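Local coordinates for protein ethylbenzene dehydrogenase alpha-subunit (Aromatoleum aromaticum, PDB 2IVF) that belongs to the molybdopterin oxidoreductase family and, as the alpha subunit, holds a molybdenum atom, an iron/sulfur cluster and the ligands MGD and MD1, at residues A[164-169]-A[646-651]; A[548-553]-A[619-624]; A[601-606]-A[623-628]. All blocks are in the same frame, centred on the assembly; numbering follows the deposited sequence.

Contact 1 (A[164-169]-A[646-651])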
loop_
_atom_site.group_PDB
_atom_site.type_symbol
_atom_site.label_atom_id
_atom_site.label_comp_id
_atom_site.label_asym_id
_atom_site.label_seq_id
_atom_site.Cartn_x
_atom_site.Cartn_y
_atom_site.Cartn_z
ATOM N N ASP A 164 4.649 -34.931 8.629
ATOM C CA ASP A 164 5.492 -35.851 9.361
ATOM C C ASP A 164 6.892 -35.959 8.766
ATOM O O ASP A 164 7.887 -35.902 9.477
ATOM C CB ASP A 164 4.849 -37.212 9.345
ATOM C CG ASP A 164 5.312 -38.055 10.468
ATOM O OD1 ASP A 164 4.841 -37.784 11.591
ATOM O OD2 ASP A 164 6.143 -38.962 10.203
ATOM N N GLU A 165 6.959 -36.131 7.460
ATOM C CA GLU A 165 8.250 -36.219 6.780
ATOM C C GLU A 165 9.009 -34.917 6.906
ATOM O O GLU A 165 10.200 -34.915 7.276
ATOM C CB GLU A 165 8.063 -36.563 5.303
ATOM C CG GLU A 165 9.337 -36.349 4.460
ATOM C CD GLU A 165 9.332 -37.053 3.123
ATOM O OE1 GLU A 165 8.343 -37.711 2.785
ATOM O OE2 GLU A 165 10.347 -36.970 2.424
ATOM N N ALA A 166 8.309 -33.808 6.628
ATOM C CA ALA A 166 8.902 -32.449 6.599
ATOM C C ALA A 166 9.411 -32.010 7.984
ATOM O O ALA A 166 10.577 -31.632 8.143
ATOM C CB ALA A 166 7.913 -31.464 6.023
ATOM N N ALA A 167 8.569 -32.153 9.002
ATOM C CA ALA A 167 8.989 -31.851 10.376
ATOM C C ALA A 167 10.088 -32.792 10.842
ATOM O O ALA A 167 10.983 -32.387 11.581
ATOM C CB ALA A 167 7.786 -31.901 11.324
ATOM N N GLY A 168 10.029 -34.048 10.403
ATOM C CA GLY A 168 11.074 -35.034 10.693
ATOM C C GLY A 168 12.432 -34.656 10.112
ATOM O O GLY A 168 13.466 -34.763 10.792
ATOM N N ASP A 169 12.449 -34.208 8.861
ATOM C CA ASP A 169 13.732 -33.810 8.245
ATOM C C ASP A 169 14.281 -32.603 8.957
ATOM O O ASP A 169 15.484 -32.487 9.167
ATOM C CB ASP A 169 13.595 -33.435 6.769
ATOM C CG ASP A 169 13.292 -34.621 5.876
ATOM O OD1 ASP A 169 13.341 -35.773 6.348
ATOM O OD2 ASP A 169 13.008 -34.367 4.685
ATOM N N ALA A 646 14.553 -22.764 -0.245
ATOM C CA ALA A 646 14.463 -23.633 0.907
ATOM C C ALA A 646 14.530 -25.103 0.516
ATOM O O ALA A 646 14.288 -25.499 -0.639
ATOM C CB ALA A 646 13.149 -23.356 1.651
ATOM N N ASP A 647 14.867 -25.926 1.491
ATOM C CA ASP A 647 14.812 -27.348 1.349
ATOM C C ASP A 647 13.441 -27.868 1.666
ATOM O O ASP A 647 13.029 -28.856 1.087
ATOM C CB ASP A 647 15.830 -27.996 2.264
ATOM C CG ASP A 647 17.213 -27.463 2.023
ATOM O OD1 ASP A 647 17.648 -27.401 0.841
ATOM O OD2 ASP A 647 17.852 -27.098 3.019
ATOM N N ILE A 648 12.754 -27.200 2.595
ATOM C CA ILE A 648 11.455 -27.619 3.087
ATOM C C ILE A 648 10.614 -26.359 3.255
ATOM O O ILE A 648 11.065 -25.372 3.845
ATOM C CB ILE A 648 11.575 -28.336 4.477
ATOM C CG1 ILE A 648 12.344 -29.644 4.392
ATOM C CG2 ILE A 648 10.178 -28.583 5.078
ATOM C CD1 ILE A 648 11.699 -30.737 3.549
ATOM N N VAL A 649 9.392 -26.371 2.734
ATOM C CA VAL A 649 8.468 -25.281 2.966
ATOM C C VAL A 649 7.247 -25.873 3.657
ATOM O O VAL A 649 6.652 -26.856 3.158
ATOM C CB VAL A 649 8.091 -24.582 1.653
ATOM C CG1 VAL A 649 7.078 -23.453 1.910
ATOM C CG2 VAL A 649 9.363 -24.049 0.943
ATOM N N LEU A 650 6.884 -25.273 4.805
ATOM C CA LEU A 650 5.785 -25.746 5.642
ATOM C C LEU A 650 4.624 -24.778 5.491
ATOM O O LEU A 650 4.806 -23.565 5.724
ATOM C CB LEU A 650 6.216 -25.735 7.085
ATOM C CG LEU A 650 7.372 -26.657 7.431
ATOM C CD1 LEU A 650 7.672 -26.512 8.893
ATOM C CD2 LEU A 650 7.058 -28.101 7.052
ATOM N N PRO A 651 3.455 -25.260 5.071
ATOM C CA PRO A 651 2.372 -24.288 4.790
ATOM C C PRO A 651 1.653 -23.775 6.039
ATOM O O PRO A 651 1.294 -24.562 6.878
ATOM C CB PRO A 651 1.383 -25.092 3.957
ATOM C CG PRO A 651 1.516 -26.492 4.467
ATOM C CD PRO A 651 3.038 -26.629 4.784
#
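Ala166 meets Ile648 and Leu650 where helix 163-181 lies on strand 648-651, a helix-on-sheet contact of the alpha/beta architecture in this molybdopterin oxidoreductase. The tight part is wholly apolar. The two strand side chains are two residues apart and hence on the same face of the sheet, and the single methyl of Ala166 rests against both: its CB lies 3.6 Å from CD2 of Leu650. With so small a side chain at the point of approach, the CA atoms of Ala166 and Ile648 can come within 6.5 Å. The segment axes run at 127° to one another. Trp163 and Ile170 of the same helix extend the apolar layer over Leu650, while Ile694 of helix 687-704 also touches it.

One helical turn on, the contact is looser and more polar. Asp169, partly exposed, crosses Ile648 at about a right angle without a hydrogen bond between them; its OD2 instead forms a salt bridge with Lys148, which Glu165 shares. Ile648 serves both regions through its branching. With CG1 beside the backbone N (chi1 -65°), CD1 reaches 4.0 Å from OD2 of Asp169, while CG2, anti to that N, lies 3.8 Å from Ala166 CB.

Contact 2 (A[548-553]-A[619-624])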
loop_
_atom_site.group_PDB
_atom_site.type_symbol
_atom_site.label_atom_id
_atom_site.label_comp_id
_atom_site.label_asym_id
_atom_site.label_seq_id
_atom_site.Cartn_x
_atom_site.Cartn_y
_atom_site.Cartn_z
ATOM N N MET A 548 26.950 -8.912 13.173
ATOM C CA MET A 548 28.033 -9.789 13.587
ATOM C C MET A 548 28.067 -11.052 12.752
ATOM O O MET A 548 29.109 -11.380 12.185
ATOM C CB MET A 548 27.955 -10.178 15.067
ATOM C CG MET A 548 28.035 -9.009 16.017
ATOM S SD MET A 548 29.453 -7.932 15.692
ATOM C CE MET A 548 29.261 -6.747 17.046
ATOM N N TRP A 549 26.951 -11.765 12.689
ATOM C CA TRP A 549 26.953 -13.058 12.019
ATOM C C TRP A 549 27.053 -12.804 10.485
ATOM O O TRP A 549 27.720 -13.547 9.791
ATOM C CB TRP A 549 25.729 -13.905 12.408
ATOM C CG TRP A 549 24.507 -13.603 11.646
ATOM C CD1 TRP A 549 23.696 -12.535 11.770
ATOM C CD2 TRP A 549 23.965 -14.408 10.619
ATOM N NE1 TRP A 549 22.661 -12.603 10.842
ATOM C CE2 TRP A 549 22.821 -13.748 10.118
ATOM C CE3 TRP A 549 24.371 -15.611 10.042
ATOM C CZ2 TRP A 549 22.045 -14.272 9.106
ATOM C CZ3 TRP A 549 23.610 -16.137 9.022
ATOM C CH2 TRP A 549 22.454 -15.473 8.569
ATOM N N LEU A 550 26.462 -11.704 10.000
ATOM C CA LEU A 550 26.580 -11.373 8.582
ATOM C C LEU A 550 28.022 -11.135 8.208
ATOM O O LEU A 550 28.490 -11.635 7.167
ATOM C CB LEU A 550 25.731 -10.170 8.202
ATOM C CG LEU A 550 24.212 -10.357 8.260
ATOM C CD1 LEU A 550 23.518 -9.047 7.939
ATOM C CD2 LEU A 550 23.733 -11.511 7.339
ATOM N N TYR A 551 28.743 -10.434 9.089
ATOM C CA TYR A 551 30.171 -10.145 8.898
ATOM C C TYR A 551 31.041 -11.386 8.944
ATOM O O TYR A 551 31.899 -11.555 8.105
ATOM C CB TYR A 551 30.680 -9.182 10.004
ATOM C CG TYR A 551 32.131 -8.741 9.906
ATOM C CD1 TYR A 551 32.499 -7.656 9.114
ATOM C CD2 TYR A 551 33.142 -9.358 10.678
ATOM C CE1 TYR A 551 33.858 -7.227 9.051
ATOM C CE2 TYR A 551 34.438 -8.923 10.622
ATOM C CZ TYR A 551 34.789 -7.850 9.810
ATOM O OH TYR A 551 36.116 -7.487 9.800
ATOM N N TYR A 552 30.817 -12.228 9.943
ATOM C CA TYR A 552 31.634 -13.404 10.194
ATOM C C TYR A 552 31.261 -14.640 9.388
ATOM O O TYR A 552 32.100 -15.471 9.138
ATOM C CB TYR A 552 31.548 -13.747 11.682
ATOM C CG TYR A 552 32.393 -12.833 12.516
ATOM C CD1 TYR A 552 33.769 -12.803 12.337
ATOM C CD2 TYR A 552 31.830 -11.974 13.470
ATOM C CE1 TYR A 552 34.560 -11.967 13.066
ATOM C CE2 TYR A 552 32.657 -11.138 14.262
ATOM C CZ TYR A 552 34.010 -11.144 14.045
ATOM O OH TYR A 552 34.876 -10.329 14.772
ATOM N N HIS A 553 30.009 -14.745 8.953
ATOM C CA HIS A 553 29.532 -15.984 8.344
ATOM C C HIS A 553 28.938 -15.836 6.962
ATOM O O HIS A 553 28.827 -16.835 6.240
ATOM C CB HIS A 553 28.470 -16.639 9.235
ATOM C CG HIS A 553 28.999 -17.058 10.559
ATOM N ND1 HIS A 553 29.849 -18.125 10.712
ATOM C CD2 HIS A 553 28.853 -16.506 11.785
ATOM C CE1 HIS A 553 30.188 -18.223 11.988
ATOM N NE2 HIS A 553 29.574 -17.262 12.660
ATOM N N LYS A 619 22.947 -11.743 -3.412
ATOM C CA LYS A 619 24.229 -12.262 -3.827
ATOM C C LYS A 619 24.864 -13.012 -2.673
ATOM O O LYS A 619 25.413 -14.095 -2.876
ATOM C CB LYS A 619 25.152 -11.116 -4.233
ATOM C CG LYS A 619 26.587 -11.524 -4.653
ATOM C CD LYS A 619 26.575 -12.331 -5.950
ATOM C CE LYS A 619 27.996 -12.492 -6.564
ATOM N NZ LYS A 619 28.023 -13.721 -7.421
ATOM N N MET A 620 24.858 -12.427 -1.475
ATOM C CA MET A 620 25.724 -12.964 -0.392
ATOM C C MET A 620 25.096 -14.231 0.175
ATOM O O MET A 620 25.790 -15.164 0.577
ATOM C CB MET A 620 25.920 -11.939 0.722
ATOM C CG MET A 620 26.632 -10.615 0.259
ATOM S SD MET A 620 28.103 -10.924 -0.745
ATOM C CE MET A 620 29.317 -11.244 0.556
ATOM N N PHE A 621 23.780 -14.273 0.205
ATOM C CA PHE A 621 23.128 -15.465 0.740
ATOM C C PHE A 621 23.400 -16.719 -0.127
ATOM O O PHE A 621 23.977 -17.696 0.389
ATOM C CB PHE A 621 21.654 -15.211 1.087
ATOM C CG PHE A 621 21.461 -14.713 2.510
ATOM C CD1 PHE A 621 22.219 -13.654 3.011
ATOM C CD2 PHE A 621 20.554 -15.301 3.358
ATOM C CE1 PHE A 621 22.033 -13.187 4.310
ATOM C CE2 PHE A 621 20.404 -14.847 4.662
ATOM C CZ PHE A 621 21.124 -13.796 5.126
ATOM N N PRO A 622 23.001 -16.710 -1.421
ATOM C CA PRO A 622 23.305 -17.878 -2.286
ATOM C C PRO A 622 24.781 -18.160 -2.373
ATOM O O PRO A 622 25.187 -19.321 -2.304
ATOM C CB PRO A 622 22.709 -17.484 -3.659
ATOM C CG PRO A 622 21.647 -16.529 -3.339
ATOM C CD PRO A 622 22.209 -15.712 -2.150
ATOM N N ASP A 623 25.607 -17.128 -2.472
ATOM C CA ASP A 623 27.034 -17.369 -2.732
ATOM C C ASP A 623 27.850 -17.805 -1.526
ATOM O O ASP A 623 28.836 -18.528 -1.676
ATOM C CB ASP A 623 27.703 -16.142 -3.325
ATOM C CG ASP A 623 27.374 -15.944 -4.792
ATOM O OD1 ASP A 623 26.495 -16.659 -5.329
ATOM O OD2 ASP A 623 28.005 -15.043 -5.399
ATOM N N VAL A 624 27.462 -17.349 -0.335
ATOM C CA VAL A 624 28.310 -17.547 0.843
ATOM C C VAL A 624 27.609 -18.369 1.918
ATOM O O VAL A 624 28.179 -19.311 2.402
ATOM C CB VAL A 624 28.811 -16.206 1.439
ATOM C CG1 VAL A 624 29.764 -16.484 2.587
ATOM C CG2 VAL A 624 29.569 -15.357 0.355
#
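This is a buried helix-helix contact, made by Trp549 and Leu550 against Phe621 and by the backbone of His553 against Val624, between helix 546-553 and helix 617-625. The segment axes are 11.9 Å apart at their closest and inclined at 46°, a separation that side chains must span. Phe621 does most of the spanning: its CE1 lies 3.9 Å from CD2 of Leu550, and that methyl sits at the edge of the phenyl ring, near its plane. The same methyl covers one face of the Trp549 indole within its own helix, 3.5 Å above the plane and offset toward the rim, so Leu550 CD2 is wedged between two aromatic groups. Trp549 takes the less common first torsion, with CG between the backbone N and the carbonyl carbon (chi1 83°), and this brings its six-membered ring round to Phe621: CH2 of Trp549 lies 4.1 Å from CZ of Phe621, the two side chains crossing at about a right angle.

Helix 617-625 is not regular here. It is kinked at Pro622, whose N has no bond to the preceding turn, and it widens into a pi-type turn over residues 621-624. Both Trp549 and Phe621 also touch Tyr603 of strand 602-606, which places the helix pair on one face of the mixed sheet.

At the other end the meeting is simpler. Val624 CG1 approaches the carbonyl of His553, 3.8 Å from its O. That oxygen, at the C-terminal end of helix 546-553, accepts a hydrogen bond from Lys628, whose charge probably interacts favourably with the helix end. The His553 imidazole turns elsewhere, and its NE2 bonds to the carbonyl O of Pro594.

Contact 3 (A[601-606]-A[623-628])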
loop_
_atom_site.group_PDB
_atom_site.type_symbol
_atom_site.label_atom_id
_atom_site.label_comp_id
_atom_site.label_asym_id
_atom_site.label_seq_id
_atom_site.Cartn_x
_atom_site.Cartn_y
_atom_site.Cartn_z
ATOM N N GLN A 601 24.149 -24.045 10.345
ATOM C CA GLN A 601 23.756 -25.276 9.624
ATOM C C GLN A 601 22.271 -25.405 9.362
ATOM O O GLN A 601 21.876 -26.054 8.394
ATOM C CB GLN A 601 24.243 -26.526 10.345
ATOM C CG GLN A 601 25.764 -26.585 10.415
ATOM C CD GLN A 601 26.304 -27.970 10.393
ATOM O OE1 GLN A 601 25.850 -28.854 11.132
ATOM N NE2 GLN A 601 27.301 -28.185 9.550
ATOM N N VAL A 602 21.464 -24.828 10.245
ATOM C CA VAL A 602 20.001 -24.867 10.115
ATOM C C VAL A 602 19.435 -23.459 10.208
ATOM O O VAL A 602 19.719 -22.704 11.136
ATOM C CB VAL A 602 19.375 -25.807 11.150
ATOM C CG1 VAL A 602 17.849 -25.872 10.978
ATOM C CG2 VAL A 602 19.973 -27.166 11.013
ATOM N N TYR A 603 18.607 -23.116 9.225
ATOM C CA TYR A 603 18.209 -21.754 9.026
ATOM C C TYR A 603 16.743 -21.757 8.849
ATOM O O TYR A 603 16.249 -22.413 7.961
ATOM C CB TYR A 603 18.905 -21.200 7.795
ATOM C CG TYR A 603 18.602 -19.774 7.508
ATOM C CD1 TYR A 603 17.476 -19.419 6.742
ATOM C CD2 TYR A 603 19.433 -18.759 7.972
ATOM C CE1 TYR A 603 17.218 -18.107 6.455
ATOM C CE2 TYR A 603 19.182 -17.447 7.669
ATOM C CZ TYR A 603 18.083 -17.125 6.923
ATOM O OH TYR A 603 17.826 -15.809 6.644
ATOM N N MET A 604 16.048 -21.038 9.726
ATOM C CA MET A 604 14.607 -21.008 9.725
ATOM C C MET A 604 14.106 -19.678 9.180
ATOM O O MET A 604 14.474 -18.616 9.672
ATOM C CB MET A 604 14.099 -21.199 11.145
ATOM C CG MET A 604 12.637 -21.073 11.311
ATOM S SD MET A 604 12.214 -21.634 12.946
ATOM C CE MET A 604 10.501 -21.146 13.070
ATOM N N LEU A 605 13.270 -19.765 8.149
ATOM C CA LEU A 605 12.591 -18.602 7.556
ATOM C C LEU A 605 11.193 -18.527 8.138
ATOM O O LEU A 605 10.387 -19.455 7.971
ATOM C CB LEU A 605 12.512 -18.747 6.038
ATOM C CG LEU A 605 13.796 -18.659 5.225
ATOM C CD1 LEU A 605 13.622 -19.361 3.877
ATOM C CD2 LEU A 605 14.135 -17.185 5.038
ATOM N N LEU A 606 10.916 -17.444 8.853
ATOM C CA LEU A 606 9.619 -17.184 9.446
ATOM C C LEU A 606 9.451 -15.674 9.437
ATOM O O LEU A 606 10.305 -14.952 9.991
ATOM C CB LEU A 606 9.561 -17.702 10.875
ATOM C CG LEU A 606 8.327 -17.257 11.677
ATOM C CD1 LEU A 606 7.001 -17.834 11.093
ATOM C CD2 LEU A 606 8.551 -17.684 13.155
ATOM N N ASP A 623 25.607 -17.128 -2.472
ATOM C CA ASP A 623 27.034 -17.369 -2.732
ATOM C C ASP A 623 27.850 -17.805 -1.526
ATOM O O ASP A 623 28.836 -18.528 -1.676
ATOM C CB ASP A 623 27.703 -16.142 -3.325
ATOM C CG ASP A 623 27.374 -15.944 -4.792
ATOM O OD1 ASP A 623 26.495 -16.659 -5.329
ATOM O OD2 ASP A 623 28.005 -15.043 -5.399
ATOM N N VAL A 624 27.462 -17.349 -0.335
ATOM C CA VAL A 624 28.310 -17.547 0.843
ATOM C C VAL A 624 27.609 -18.369 1.918
ATOM O O VAL A 624 28.179 -19.311 2.402
ATOM C CB VAL A 624 28.811 -16.206 1.439
ATOM C CG1 VAL A 624 29.764 -16.484 2.587
ATOM C CG2 VAL A 624 29.569 -15.357 0.355
ATOM N N LEU A 625 26.383 -18.018 2.289
ATOM C CA LEU A 625 25.693 -18.728 3.374
ATOM C C LEU A 625 25.066 -20.065 2.974
ATOM O O LEU A 625 25.320 -21.110 3.590
ATOM C CB LEU A 625 24.616 -17.830 3.979
ATOM C CG LEU A 625 23.755 -18.444 5.096
ATOM C CD1 LEU A 625 24.641 -18.873 6.275
ATOM C CD2 LEU A 625 22.635 -17.530 5.554
ATOM N N PHE A 626 24.188 -20.031 1.979
ATOM C CA PHE A 626 23.467 -21.237 1.596
ATOM C C PHE A 626 24.345 -22.475 1.451
ATOM O O PHE A 626 23.955 -23.533 1.952
ATOM C CB PHE A 626 22.603 -21.012 0.350
ATOM C CG PHE A 626 21.450 -20.079 0.551
ATOM C CD1 PHE A 626 21.064 -19.637 1.812
ATOM C CD2 PHE A 626 20.716 -19.648 -0.556
ATOM C CE1 PHE A 626 19.974 -18.797 1.968
ATOM C CE2 PHE A 626 19.640 -18.819 -0.410
ATOM C CZ PHE A 626 19.265 -18.380 0.832
ATOM N N PRO A 627 25.531 -22.379 0.788
ATOM C CA PRO A 627 26.427 -23.516 0.711
ATOM C C PRO A 627 26.848 -24.141 2.051
ATOM O O PRO A 627 27.217 -25.311 2.073
ATOM C CB PRO A 627 27.640 -22.951 -0.053
ATOM C CG PRO A 627 27.022 -21.953 -0.936
ATOM C CD PRO A 627 26.068 -21.264 -0.012
ATOM N N LYS A 628 26.769 -23.400 3.152
ATOM C CA LYS A 628 27.169 -23.950 4.457
ATOM C C LYS A 628 25.978 -24.609 5.134
ATOM O O LYS A 628 26.128 -25.386 6.051
ATOM C CB LYS A 628 27.636 -22.832 5.378
ATOM C CG LYS A 628 28.894 -22.133 4.982
ATOM C CD LYS A 628 28.927 -20.713 5.616
ATOM C CE LYS A 628 30.298 -20.098 5.394
ATOM N NZ LYS A 628 30.622 -18.923 6.223
#
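Tyr603 and Leu625 meet at about a right angle, the aromatic side chain rising from strand 602-606 and the aliphatic one reaching out from helix 617-625. One methyl does the touching. CD2 of Leu625 lies 4.1 Å from CE2 of Tyr603 and 4.2 Å from its CD2, so it meets the CD2-CE2 bond of the ring obliquely. CG is anti to the backbone N in both Tyr603 (chi1 -178°) and Leu625 (chi1 178°), which carries each side chain toward the other segment. Leu605, two residues along the strand on the same face, places its CD2 in the plane of the tyrosine ring at its edge. The phenol oxygen is held from outside the two segments, with hydrogen bonds to Asp189 OD2 and Gln608 NE2.

Nearer the start of the strand the contact thins to backbone, where the CA of Gln601 comes 4.3 Å from the O of Lys628. A short 3-10 turn brings the chain there, with Lys628 N bonded to Leu625 O at 2.7 Å.

The arrangement belongs to a beta-alpha-beta crossover: helix 617-625 lies in the connection between the adjacent parallel strands 602-606 and 631-636, and Phe626 touches Ile632 of the latter. Val602 points to the other face of the sheet, against Ser173 and Ile174 of helix 163-181.

Following the chain from the N terminus, contact 1 begins at helix 163-181 and closes across 476 intervening residues, at strand 648-651. Contacts 2 and 3 both form within that long excursion. Contact 2 brings helix 546-553 to helix 617-625 across 65 intervening residues; contact 3 closes a much shorter loop of 16, from strand 602-606 to the end of the same helix. The loop of contact 3 starts inside that of contact 2, and both end on one stretch, sharing Asp623 and Val624, with centres 9 Å apart. Contacts 1 and 3 do not touch but reach one mixed sheet, on opposite faces: helix 163-181 packs on one, helix 617-625 on the other, with helix 546-553 added beside it.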